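Side-chain contacts in Lmo0325 protein (Listeria monocytogenes EGD-e, PDB 4RYK), which probably binds DNA as a two-subunit Rgg-like transcriptional regulator, through an amino-terminal helix-turn-helix domain of the XRE type: residues Ile33-Ser36 against Tyr37-Phe41; Leu23-Lys26 against Glu27-Gly31; Ile48-Ser51 against Leu52-Ile56; Leu13-Glu16 against Ile17-Lys21. All blocks are in the same frame, centred on the assembly; numbering follows the deposited sequence.

Interaction 1 (Ile33-Ser36 against Tyr37-Phe41). With GLC (alpha-D-glucopyranose), chain B.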
loop_
_atom_site.group_PDB
_atom_site.type_symbol
_atom_site.label_atom_id
_atom_site.label_comp_id
_atom_site.label_asym_id
_atom_site.label_seq_id
_atom_site.Cartn_x
_atom_site.Cartn_y
_atom_site.Cartn_z
ATOM N N ILE A 33 4.591 -24.191 -19.882
ATOM C CA ILE A 33 5.553 -24.284 -20.966
ATOM C C ILE A 33 6.339 -25.580 -20.838
ATOM O O ILE A 33 6.422 -26.173 -19.767
ATOM C CB ILE A 33 6.568 -23.145 -20.926
ATOM C CG1 ILE A 33 7.228 -23.040 -19.517
ATOM C CG2 ILE A 33 5.890 -21.852 -21.325
ATOM C CD1 ILE A 33 8.388 -22.073 -19.431
ATOM N N SER A 34 6.978 -25.956 -21.924
ATOM C CA SER A 34 7.649 -27.212 -21.999
ATOM C C SER A 34 8.934 -27.183 -21.222
ATOM O O SER A 34 9.473 -26.122 -20.854
ATOM C CB SER A 34 7.988 -27.521 -23.439
ATOM O OG SER A 34 8.932 -26.573 -23.877
ATOM N N ARG A 35 9.419 -28.383 -21.020
ATOM C CA ARG A 35 10.603 -28.610 -20.272
ATOM C C ARG A 35 11.742 -27.745 -20.746
ATOM O O ARG A 35 12.320 -27.003 -19.979
ATOM C CB ARG A 35 10.978 -30.095 -20.362
ATOM C CG ARG A 35 12.324 -30.476 -19.731
ATOM C CD ARG A 35 12.324 -30.519 -18.193
ATOM N NE ARG A 35 11.142 -29.871 -17.591
ATOM C CZ ARG A 35 11.083 -28.625 -17.095
ATOM N NH1 ARG A 35 12.171 -27.830 -17.091
ATOM N NH2 ARG A 35 9.906 -28.171 -16.608
ATOM N N SER A 36 12.074 -27.825 -22.014
ATOM C CA SER A 36 13.260 -27.129 -22.470
ATOM C C SER A 36 13.032 -25.643 -22.565
ATOM O O SER A 36 13.961 -24.854 -22.422
ATOM C CB SER A 36 13.705 -27.665 -23.810
ATOM O OG SER A 36 12.605 -27.691 -24.670
ATOM N N TYR A 37 11.796 -25.242 -22.801
ATOM C CA TYR A 37 11.521 -23.837 -22.808
ATOM C C TYR A 37 11.786 -23.300 -21.392
ATOM O O TYR A 37 12.427 -22.263 -21.231
ATOM C CB TYR A 37 10.110 -23.527 -23.304
ATOM C CG TYR A 37 10.029 -22.100 -23.740
ATOM C CD1 TYR A 37 10.408 -21.698 -25.038
ATOM C CD2 TYR A 37 9.653 -21.121 -22.838
ATOM C CE1 TYR A 37 10.376 -20.342 -25.410
ATOM C CE2 TYR A 37 9.618 -19.785 -23.195
ATOM C CZ TYR A 37 9.973 -19.403 -24.470
ATOM O OH TYR A 37 9.892 -18.058 -24.722
ATOM N N ALA A 38 11.366 -24.059 -20.381
ATOM C CA ALA A 38 11.560 -23.665 -18.990
ATOM C C ALA A 38 13.062 -23.547 -18.625
ATOM O O ALA A 38 13.486 -22.605 -17.954
ATOM C CB ALA A 38 10.858 -24.671 -18.073
ATOM N N ILE A 39 13.840 -24.504 -19.089
ATOM C CA ILE A 39 15.286 -24.486 -18.913
ATOM C C ILE A 39 15.887 -23.240 -19.524
ATOM O O ILE A 39 16.663 -22.555 -18.886
ATOM C CB ILE A 39 15.928 -25.730 -19.555
ATOM C CG1 ILE A 39 15.655 -26.956 -18.654
ATOM C CG2 ILE A 39 17.423 -25.518 -19.762
ATOM C CD1 ILE A 39 15.924 -28.313 -19.288
ATOM N N GLY A 40 15.520 -22.928 -20.759
ATOM C CA GLY A 40 15.965 -21.693 -21.385
ATOM C C GLY A 40 15.549 -20.435 -20.651
ATOM O O GLY A 40 16.370 -19.544 -20.432
ATOM N N PHE A 41 14.280 -20.360 -20.268
ATOM C CA PHE A 41 13.751 -19.202 -19.529
ATOM C C PHE A 41 14.551 -18.989 -18.259
ATOM O O PHE A 41 14.903 -17.865 -17.942
ATOM C CB PHE A 41 12.281 -19.468 -19.189
ATOM C CG PHE A 41 11.665 -18.516 -18.213
ATOM C CD1 PHE A 41 11.523 -17.161 -18.520
ATOM C CD2 PHE A 41 11.142 -18.991 -17.009
ATOM C CE1 PHE A 41 10.926 -16.294 -17.633
ATOM C CE2 PHE A 41 10.543 -18.123 -16.115
ATOM C CZ PHE A 41 10.441 -16.763 -16.433
HETATM C C1 GLC B . 3.492 -27.159 -23.905
HETATM C C2 GLC B . 2.171 -26.381 -24.076
HETATM C C3 GLC B . 1.342 -26.449 -22.810
HETATM C C4 GLC B . 1.413 -27.908 -22.409
HETATM C C5 GLC B . 2.761 -27.945 -21.679
HETATM C C6 GLC B . 3.186 -29.289 -21.102
HETATM O O2 GLC B . 2.399 -25.009 -24.398
HETATM O O3 GLC B . 0.010 -25.982 -22.988
HETATM O O4 GLC B . 0.248 -28.289 -21.667
HETATM O O5 GLC B . 3.818 -27.477 -22.538
HETATM O O6 GLC B . 3.870 -28.946 -19.888
#

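Interaction 2 (Leu23-Lys26 against Glu27-Gly31). With GLC (alpha-D-glucopyranose), chain B.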
loop_
_atom_site.group_PDB
_atom_site.type_symbol
_atom_site.label_atom_id
_atom_site.label_comp_id
_atom_site.label_asym_id
_atom_site.label_seq_id
_atom_site.Cartn_x
_atom_site.Cartn_y
_atom_site.Cartn_z
ATOM N N LEU A 23 10.936 -26.288 -4.841
ATOM C CA LEU A 23 10.026 -26.696 -5.916
ATOM C C LEU A 23 10.762 -27.200 -7.131
ATOM O O LEU A 23 11.855 -26.710 -7.478
ATOM C CB LEU A 23 9.121 -25.535 -6.328
ATOM C CG LEU A 23 8.214 -25.017 -5.192
ATOM C CD1 LEU A 23 7.633 -23.665 -5.538
ATOM C CD2 LEU A 23 7.115 -25.996 -4.834
ATOM N N THR A 24 10.168 -28.195 -7.785
ATOM C CA THR A 24 10.787 -28.767 -8.981
ATOM C C THR A 24 10.345 -27.948 -10.205
ATOM O O THR A 24 9.365 -27.203 -10.133
ATOM C CB THR A 24 10.402 -30.237 -9.191
ATOM O OG1 THR A 24 8.987 -30.344 -9.314
ATOM C CG2 THR A 24 10.831 -31.087 -8.016
ATOM N N GLN A 25 11.103 -28.068 -11.292
ATOM C CA GLN A 25 10.716 -27.524 -12.575
ATOM C C GLN A 25 9.469 -28.175 -13.044
ATOM O O GLN A 25 8.603 -27.538 -13.588
ATOM C CB GLN A 25 11.816 -27.769 -13.603
ATOM C CG GLN A 25 13.065 -26.927 -13.356
ATOM C CD GLN A 25 14.095 -27.097 -14.444
ATOM O OE1 GLN A 25 14.426 -28.201 -14.800
ATOM N NE2 GLN A 25 14.619 -26.001 -14.954
ATOM N N LYS A 26 9.381 -29.474 -12.852
ATOM C CA LYS A 26 8.183 -30.177 -13.206
ATOM C C LYS A 26 6.936 -29.569 -12.559
ATOM O O LYS A 26 5.920 -29.368 -13.224
ATOM C CB LYS A 26 8.286 -31.645 -12.837
ATOM C CG LYS A 26 7.131 -32.440 -13.406
ATOM C CD LYS A 26 7.016 -33.796 -12.738
ATOM C CE LYS A 26 5.873 -34.599 -13.333
ATOM N NZ LYS A 26 6.276 -36.028 -13.317
ATOM N N GLU A 27 6.954 -29.288 -11.280
ATOM C CA GLU A 27 5.723 -28.766 -10.718
ATOM C C GLU A 27 5.489 -27.287 -10.981
ATOM O O GLU A 27 4.360 -26.830 -10.958
ATOM C CB GLU A 27 5.611 -29.123 -9.247
ATOM C CG GLU A 27 6.358 -28.270 -8.280
ATOM C CD GLU A 27 6.546 -29.019 -6.952
ATOM O OE1 GLU A 27 5.545 -29.228 -6.210
ATOM O OE2 GLU A 27 7.694 -29.401 -6.651
ATOM N N VAL A 28 6.529 -26.530 -11.280
ATOM C CA VAL A 28 6.308 -25.130 -11.565
ATOM C C VAL A 28 5.793 -24.922 -13.011
ATOM O O VAL A 28 4.904 -24.117 -13.241
ATOM C CB VAL A 28 7.565 -24.305 -11.311
ATOM C CG1 VAL A 28 7.448 -22.953 -11.954
ATOM C CG2 VAL A 28 7.794 -24.143 -9.824
ATOM N N TYR A 29 6.341 -25.661 -13.972
ATOM C CA TYR A 29 6.140 -25.345 -15.380
ATOM C C TYR A 29 5.152 -26.211 -16.159
ATOM O O TYR A 29 4.688 -25.773 -17.225
ATOM C CB TYR A 29 7.483 -25.318 -16.107
ATOM C CG TYR A 29 8.401 -24.232 -15.586
ATOM C CD1 TYR A 29 8.145 -22.886 -15.850
ATOM C CD2 TYR A 29 9.477 -24.543 -14.785
ATOM C CE1 TYR A 29 8.974 -21.902 -15.384
ATOM C CE2 TYR A 29 10.320 -23.567 -14.307
ATOM C CZ TYR A 29 10.059 -22.244 -14.600
ATOM O OH TYR A 29 10.903 -21.296 -14.092
ATOM N N THR A 30 4.812 -27.384 -15.621
ATOM C CA THR A 30 3.989 -28.334 -16.315
ATOM C C THR A 30 2.634 -27.743 -16.631
ATOM O O THR A 30 1.992 -27.153 -15.774
ATOM C CB THR A 30 3.745 -29.623 -15.509
ATOM O OG1 THR A 30 4.993 -30.224 -15.225
ATOM C CG2 THR A 30 2.964 -30.639 -16.350
ATOM N N GLY A 31 2.248 -27.876 -17.893
ATOM C CA GLY A 31 1.014 -27.309 -18.413
ATOM C C GLY A 31 1.155 -25.832 -18.752
ATOM O O GLY A 31 0.228 -25.231 -19.280
HETATM C C1 GLC B . 3.492 -27.159 -23.905
HETATM C C2 GLC B . 2.171 -26.381 -24.076
HETATM C C3 GLC B . 1.342 -26.449 -22.810
HETATM C C4 GLC B . 1.413 -27.908 -22.409
HETATM C C5 GLC B . 2.761 -27.945 -21.679
HETATM C C6 GLC B . 3.186 -29.289 -21.102
HETATM O O2 GLC B . 2.399 -25.009 -24.398
HETATM O O3 GLC B . 0.010 -25.982 -22.988
HETATM O O4 GLC B . 0.248 -28.289 -21.667
HETATM O O5 GLC B . 3.818 -27.477 -22.538
HETATM O O6 GLC B . 3.870 -28.946 -19.888
#

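Interaction 3 (Ile48-Ser51 against Leu52-Ile56)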
loop_
_atom_site.group_PDB
_atom_site.type_symbol
_atom_site.label_atom_id
_atom_site.label_comp_id
_atom_site.label_asym_id
_atom_site.label_seq_id
_atom_site.Cartn_x
_atom_site.Cartn_y
_atom_site.Cartn_z
ATOM N N ILE A 48 9.803 -14.328 -21.722
ATOM C CA ILE A 48 8.487 -14.902 -21.413
ATOM C C ILE A 48 7.370 -13.910 -21.835
ATOM O O ILE A 48 7.556 -12.684 -21.697
ATOM C CB ILE A 48 8.468 -15.274 -19.886
ATOM C CG1 ILE A 48 7.420 -16.345 -19.543
ATOM C CG2 ILE A 48 8.387 -14.019 -18.987
ATOM C CD1 ILE A 48 7.457 -17.571 -20.419
ATOM N N THR A 49 6.229 -14.409 -22.304
ATOM C CA THR A 49 5.052 -13.534 -22.405
ATOM C C THR A 49 4.495 -13.257 -21.054
ATOM O O THR A 49 4.609 -14.069 -20.135
ATOM C CB THR A 49 3.917 -14.118 -23.238
ATOM O OG1 THR A 49 3.461 -15.321 -22.640
ATOM C CG2 THR A 49 4.384 -14.389 -24.669
ATOM N N LEU A 50 3.864 -12.116 -20.926
ATOM C CA LEU A 50 3.235 -11.731 -19.685
ATOM C C LEU A 50 2.141 -12.699 -19.218
ATOM O O LEU A 50 2.049 -12.972 -18.013
ATOM C CB LEU A 50 2.683 -10.305 -19.771
ATOM C CG LEU A 50 1.854 -9.795 -18.604
ATOM C CD1 LEU A 50 2.593 -9.854 -17.276
ATOM C CD2 LEU A 50 1.471 -8.351 -18.916
ATOM N N SER A 51 1.340 -13.247 -20.121
ATOM C CA SER A 51 0.290 -14.168 -19.658
ATOM C C SER A 51 0.886 -15.451 -19.126
ATOM O O SER A 51 0.371 -15.991 -18.172
ATOM C CB SER A 51 -0.780 -14.480 -20.713
ATOM O OG SER A 51 -0.196 -14.541 -21.966
ATOM N N LEU A 52 1.963 -15.941 -19.727
ATOM C CA LEU A 52 2.582 -17.154 -19.231
ATOM C C LEU A 52 3.265 -16.870 -17.923
ATOM O O LEU A 52 3.267 -17.707 -17.010
ATOM C CB LEU A 52 3.597 -17.682 -20.219
ATOM C CG LEU A 52 2.899 -18.224 -21.470
ATOM C CD1 LEU A 52 3.936 -18.526 -22.521
ATOM C CD2 LEU A 52 2.094 -19.475 -21.149
ATOM N N PHE A 53 3.843 -15.679 -17.832
ATOM C CA PHE A 53 4.541 -15.269 -16.625
ATOM C C PHE A 53 3.619 -15.235 -15.410
ATOM O O PHE A 53 4.002 -15.736 -14.367
ATOM C CB PHE A 53 5.236 -13.929 -16.814
ATOM C CG PHE A 53 6.164 -13.559 -15.695
ATOM C CD1 PHE A 53 7.365 -14.257 -15.503
ATOM C CD2 PHE A 53 5.888 -12.487 -14.867
ATOM C CE1 PHE A 53 8.243 -13.907 -14.490
ATOM C CE2 PHE A 53 6.753 -12.159 -13.841
ATOM C CZ PHE A 53 7.934 -12.866 -13.652
ATOM N N GLU A 54 2.394 -14.723 -15.553
ATOM C CA GLU A 54 1.417 -14.702 -14.457
ATOM C C GLU A 54 1.126 -16.119 -13.969
ATOM O O GLU A 54 0.959 -16.347 -12.770
ATOM C CB GLU A 54 0.088 -14.059 -14.870
ATOM C CG GLU A 54 0.123 -12.592 -15.274
ATOM C CD GLU A 54 -1.290 -11.960 -15.200
ATOM O OE1 GLU A 54 -1.953 -11.728 -16.257
ATOM O OE2 GLU A 54 -1.778 -11.730 -14.075
ATOM N N GLU A 55 1.056 -17.083 -14.883
ATOM C CA GLU A 55 0.760 -18.467 -14.464
ATOM C C GLU A 55 1.924 -19.041 -13.687
ATOM O O GLU A 55 1.736 -19.769 -12.704
ATOM C CB GLU A 55 0.438 -19.341 -15.670
ATOM C CG GLU A 55 -0.820 -18.896 -16.408
ATOM C CD GLU A 55 -1.007 -19.610 -17.725
ATOM O OE1 GLU A 55 -0.674 -20.807 -17.840
ATOM O OE2 GLU A 55 -1.520 -18.967 -18.666
ATOM N N ILE A 56 3.138 -18.721 -14.114
ATOM C CA ILE A 56 4.344 -19.219 -13.412
ATOM C C ILE A 56 4.415 -18.622 -12.018
ATOM O O ILE A 56 4.680 -19.308 -11.035
ATOM C CB ILE A 56 5.613 -18.877 -14.217
ATOM C CG1 ILE A 56 5.644 -19.758 -15.472
ATOM C CG2 ILE A 56 6.842 -19.087 -13.365
ATOM C CD1 ILE A 56 6.522 -19.226 -16.594
#

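Interaction 4 (Leu13-Glu16 against Ile17-Lys21)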
loop_
_atom_site.group_PDB
_atom_site.type_symbol
_atom_site.label_atom_id
_atom_site.label_comp_id
_atom_site.label_asym_id
_atom_site.label_seq_id
_atom_site.Cartn_x
_atom_site.Cartn_y
_atom_site.Cartn_z
ATOM N N LEU A 13 15.636 -15.003 -11.746
ATOM C CA LEU A 13 15.078 -14.787 -10.413
ATOM C C LEU A 13 14.016 -15.850 -10.055
ATOM O O LEU A 13 13.961 -16.343 -8.922
ATOM C CB LEU A 13 14.514 -13.381 -10.275
ATOM C CG LEU A 13 13.803 -13.110 -8.957
ATOM C CD1 LEU A 13 14.714 -13.389 -7.775
ATOM C CD2 LEU A 13 13.384 -11.649 -8.912
ATOM N N ILE A 14 13.192 -16.207 -11.035
ATOM C CA ILE A 14 12.203 -17.227 -10.817
ATOM C C ILE A 14 12.917 -18.506 -10.367
ATOM O O ILE A 14 12.489 -19.146 -9.450
ATOM C CB ILE A 14 11.366 -17.529 -12.073
ATOM C CG1 ILE A 14 10.433 -16.352 -12.448
ATOM C CG2 ILE A 14 10.503 -18.768 -11.841
ATOM C CD1 ILE A 14 9.293 -16.108 -11.470
ATOM N N ARG A 15 14.005 -18.850 -11.032
ATOM C CA ARG A 15 14.763 -20.037 -10.681
ATOM C C ARG A 15 15.207 -20.013 -9.228
ATOM O O ARG A 15 15.022 -20.985 -8.499
ATOM C CB ARG A 15 15.963 -20.171 -11.606
ATOM C CG ARG A 15 17.073 -21.060 -11.061
ATOM C CD ARG A 15 18.352 -20.810 -11.828
ATOM N NE ARG A 15 19.378 -21.735 -11.404
ATOM C CZ ARG A 15 20.020 -21.618 -10.262
ATOM N NH1 ARG A 15 19.739 -20.611 -9.432
ATOM N NH2 ARG A 15 20.903 -22.510 -9.967
ATOM N N GLU A 16 15.766 -18.889 -8.813
ATOM C CA GLU A 16 16.282 -18.744 -7.453
ATOM C C GLU A 16 15.148 -18.861 -6.450
ATOM O O GLU A 16 15.265 -19.533 -5.415
ATOM C CB GLU A 16 17.003 -17.415 -7.362
ATOM C CG GLU A 16 17.199 -16.906 -5.961
ATOM C CD GLU A 16 17.937 -15.565 -5.937
ATOM O OE1 GLU A 16 17.647 -14.733 -5.027
ATOM O OE2 GLU A 16 18.807 -15.351 -6.829
ATOM N N ILE A 17 14.011 -18.235 -6.759
ATOM C CA ILE A 17 12.883 -18.350 -5.855
ATOM C C ILE A 17 12.335 -19.773 -5.785
ATOM O O ILE A 17 12.073 -20.308 -4.699
ATOM C CB ILE A 17 11.739 -17.379 -6.217
ATOM C CG1 ILE A 17 12.176 -15.925 -5.988
ATOM C CG2 ILE A 17 10.537 -17.666 -5.349
ATOM C CD1 ILE A 17 11.306 -14.915 -6.740
ATOM N N ARG A 18 12.151 -20.358 -6.955
ATOM C CA ARG A 18 11.750 -21.749 -7.050
ATOM C C ARG A 18 12.640 -22.658 -6.215
ATOM O O ARG A 18 12.138 -23.461 -5.406
ATOM C CB ARG A 18 11.743 -22.207 -8.522
ATOM C CG ARG A 18 11.477 -23.668 -8.674
ATOM C CD ARG A 18 11.480 -24.113 -10.115
ATOM N NE ARG A 18 12.792 -24.129 -10.734
ATOM C CZ ARG A 18 13.758 -25.012 -10.493
ATOM N NH1 ARG A 18 13.615 -25.953 -9.565
ATOM N NH2 ARG A 18 14.895 -24.923 -11.172
ATOM N N LEU A 19 13.951 -22.509 -6.372
ATOM C CA LEU A 19 14.874 -23.297 -5.599
ATOM C C LEU A 19 14.762 -23.032 -4.101
ATOM O O LEU A 19 14.826 -23.995 -3.304
ATOM C CB LEU A 19 16.321 -23.121 -6.068
ATOM C CG LEU A 19 16.536 -23.742 -7.447
ATOM C CD1 LEU A 19 17.845 -23.238 -8.054
ATOM C CD2 LEU A 19 16.570 -25.273 -7.344
ATOM N N SER A 20 14.535 -21.789 -3.693
ATOM C CA SER A 20 14.496 -21.462 -2.251
ATOM C C SER A 20 13.277 -22.185 -1.636
ATOM O O SER A 20 13.246 -22.487 -0.457
ATOM C CB SER A 20 14.390 -19.934 -2.020
ATOM O OG SER A 20 13.109 -19.462 -2.472
ATOM N N LYS A 21 12.269 -22.460 -2.452
ATOM C CA LYS A 21 11.041 -23.099 -1.943
ATOM C C LYS A 21 11.037 -24.613 -2.049
ATOM O O LYS A 21 10.078 -25.267 -1.607
ATOM C CB LYS A 21 9.812 -22.518 -2.672
ATOM C CG LYS A 21 9.602 -21.028 -2.360
ATOM C CD LYS A 21 8.266 -20.564 -2.882
ATOM C CE LYS A 21 8.062 -19.061 -2.805
ATOM N NZ LYS A 21 8.415 -18.492 -1.481
#

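Interaction 1 (Ile33-Ser36 against Tyr37-Phe41)
Ile33 reaches forward over the start of helix 35-42. Its CB lies 4.2 Å from Tyr37 CD2, and its CG2 branch stays close to the same ring carbon. The other branch goes further: with CG1 between the backbone N and the carbonyl carbon (chi1 52°), CD1 is carried to 3.6 Å from Ala38 CA. There CD1 also meets the Tyr37 ring at its edge, in the ring plane, while the two side chains cross at about a right angle. Ser34 sits at the N-cap: its OG accepts a weak bond from Tyr37 N (3.3 Å), whereas Ser34 O takes a shorter one from Ala38 N (2.8 Å, 158° at the hydrogen). Arg35, bent at chi2 and chi3, curls back to bring NH1 within 3.6 Å of Ala38 CB. O5 of the glucose unit of the bound glycan packs 3.6 Å from Ser34 N. Ile33 and Ala38 flank the N-cap as a hydrophobic staple. Ala38 and Phe41 pack on Tyr29 of helix 25-29, and Ile33 on Leu52 of helix 50-60. With the OG bond weak, this helix start probably also rests on the Ser34 carbonyl and the Ile33 packing.

Interaction 2 (Leu23-Lys26 against Glu27-Gly31)
Thr24 and Glu27 answer each other at the start of helix 25-29 in a reciprocal set of hydrogen bonds, a capping box. Thr24 OG1 accepts from Glu27 N at 3.0 Å with an angle of 157°. In return, Glu27 OE2 takes the backbone N of Thr24, also at 3.0 Å, in an almost straight bond (173°) that meets the anti side of the carboxylate. Thr24 OG1 also donates to OE2 at 3.1 Å, this time from above the carboxylate plane, which gives that one oxygen two donors. Glu27 can fold back because CG stands between its own backbone N and carbonyl carbon (chi1 81°).

Apolar contacts lie beside the polar ones. Leu23 CD2 packs on Glu27 CD at 3.7 Å, the two side chains crossing at about a right angle, and Leu23 CB meets Val28 CG2 at 4.0 Å, the hydrophobic staple that brackets the cap. Gln112 of the second subunit packs on both Leu23 and Glu27.

Backbone bonds continue the helix, with Tyr29 N donating to Gln25 O at 3.0 Å. Within the helix-turn-helix region Tyr29 packs on helix 35-42, and its hydroxyl bonds to Glu42 there. Past the last turn, Gly31 N donates to O6 of the glycan's glucose unit at 2.8 Å, so at this point the sugar is met by a main-chain N-H.

The two donors from Thr24 restrain OE2 and probably limit rotation of the Glu27 carboxylate, whose negative charge at a helix N-terminus would be expected to interact favourably with the helix dipole and to favour the ionised form.

Interaction 3 (Ile48-Ser51 against Leu52-Ile56)
Ile48 and Phe53 are brought together by matching first torsions: in Ile48 CG1 is anti to the backbone N (chi1 -158°), which turns CG2 toward the helix, and in Phe53 CG is likewise anti (chi1 -170°), which lays the ring beside that methyl. Ile48 CG2 thus comes to 3.6 Å from Phe53 CD1, approaching the ring obliquely while the side chains cross at about a right angle. The other Ile48 branch goes a different way, CD1 resting 3.9 Å from Leu52 CB and CG1 lying 4.2 Å from Ile56 CD1, so one residue touches Leu52, Phe53 and Ile56 in the first turns of helix 50-60.

Thr49 occupies the N-cap. Its OG1 accepts a weak bond from Leu52 N (3.3 Å) and also lies 3.2 Å from Leu52 CG, a close polar-apolar approach. The firmer bond at this end is between backbones, Phe53 N to Thr49 O at 2.9 Å.

On another flank, Leu50 CD1 brushes Glu54 CG at 4.2 Å, but the polar ends look across the dimer: the Glu54 carboxylate binds Tyr10 and Arg72 of the second subunit, and Ser51 OG binds Glu47 of that subunit.

Ile48 and Phe53, the residues before the N-cap and four beyond it, form a hydrophobic staple. Here it closes the start of the fourth of five helices in an XRE-type helix-turn-helix domain, at a point where two copies of that domain meet.

Interaction 4 (Leu13-Glu16 against Ile17-Lys21)
Leu13 and Ile17, one turn apart on helix 10-20, make the apolar first shell. Leu13 CG stands 3.8 Å from Ile17 CD1 and its CD1 methyl meets the same atom at 3.9 Å, the two side chains crossing at a slant. Ile17 places its CG1 anti to the carbonyl carbon (chi1 -67°), which sends the branch back along the helix toward Leu13. A second pair lies farther round the helix: in one of the two conformers of Arg15, Leu19 CD1 sits over one guanidinium face, 3.5 Å from CZ. This packing over the face holds for that conformer and is doubtful otherwise.

The backbone sets the spacing of both pairs. Ile17 N bonds to Leu13 O (2.9 Å, 166°) and Leu19 N to Arg15 O (2.8 Å, also 166°), regular helical geometry. Farther along the pattern gains a side chain: Ser20 OG donates to Ile17 O at 2.6 Å, and Lys21 N reaches the same carbonyl at 3.1 Å, so Ile17 O accepts two bonds.

Further out, the Arg18 side chain extends to Glu42, with a salt bridge through NE, and to Leu23 O, with a hydrogen bond through NH1. Lys21 NZ forms a salt bridge with Glu163 of the second subunit. Within the domain, Leu13 packs against helix 64-71, Ile17 against helix 50-60, and Arg18 against helix 25-29, while the buried Ile14 touches all four of the helices 25-29, 35-42, 50-60 and 64-71.

Along the chain the order is interaction 4, 2, 1 and 3, on helices 10-20, 25-29, 35-42 and 50-60, all within one helix-turn-helix domain. Their centres lie about 10 to 16 Å apart, interactions 1 and 2 being the closest pair, and every pair touches. N-caps mark the starts of helices 25-29, 35-42 and 50-60, whereas interaction 4 lies along the later part of helix 10-20. Tyr29, Phe41, Phe53, Ile56 and Ile14 bring side chains from all four into a shared core that packs the helices against one another. Interactions 1 and 2 both meet the glucose, and 2, 3 and 4 also meet the second subunit, consistent with a dimeric DNA-binding domain.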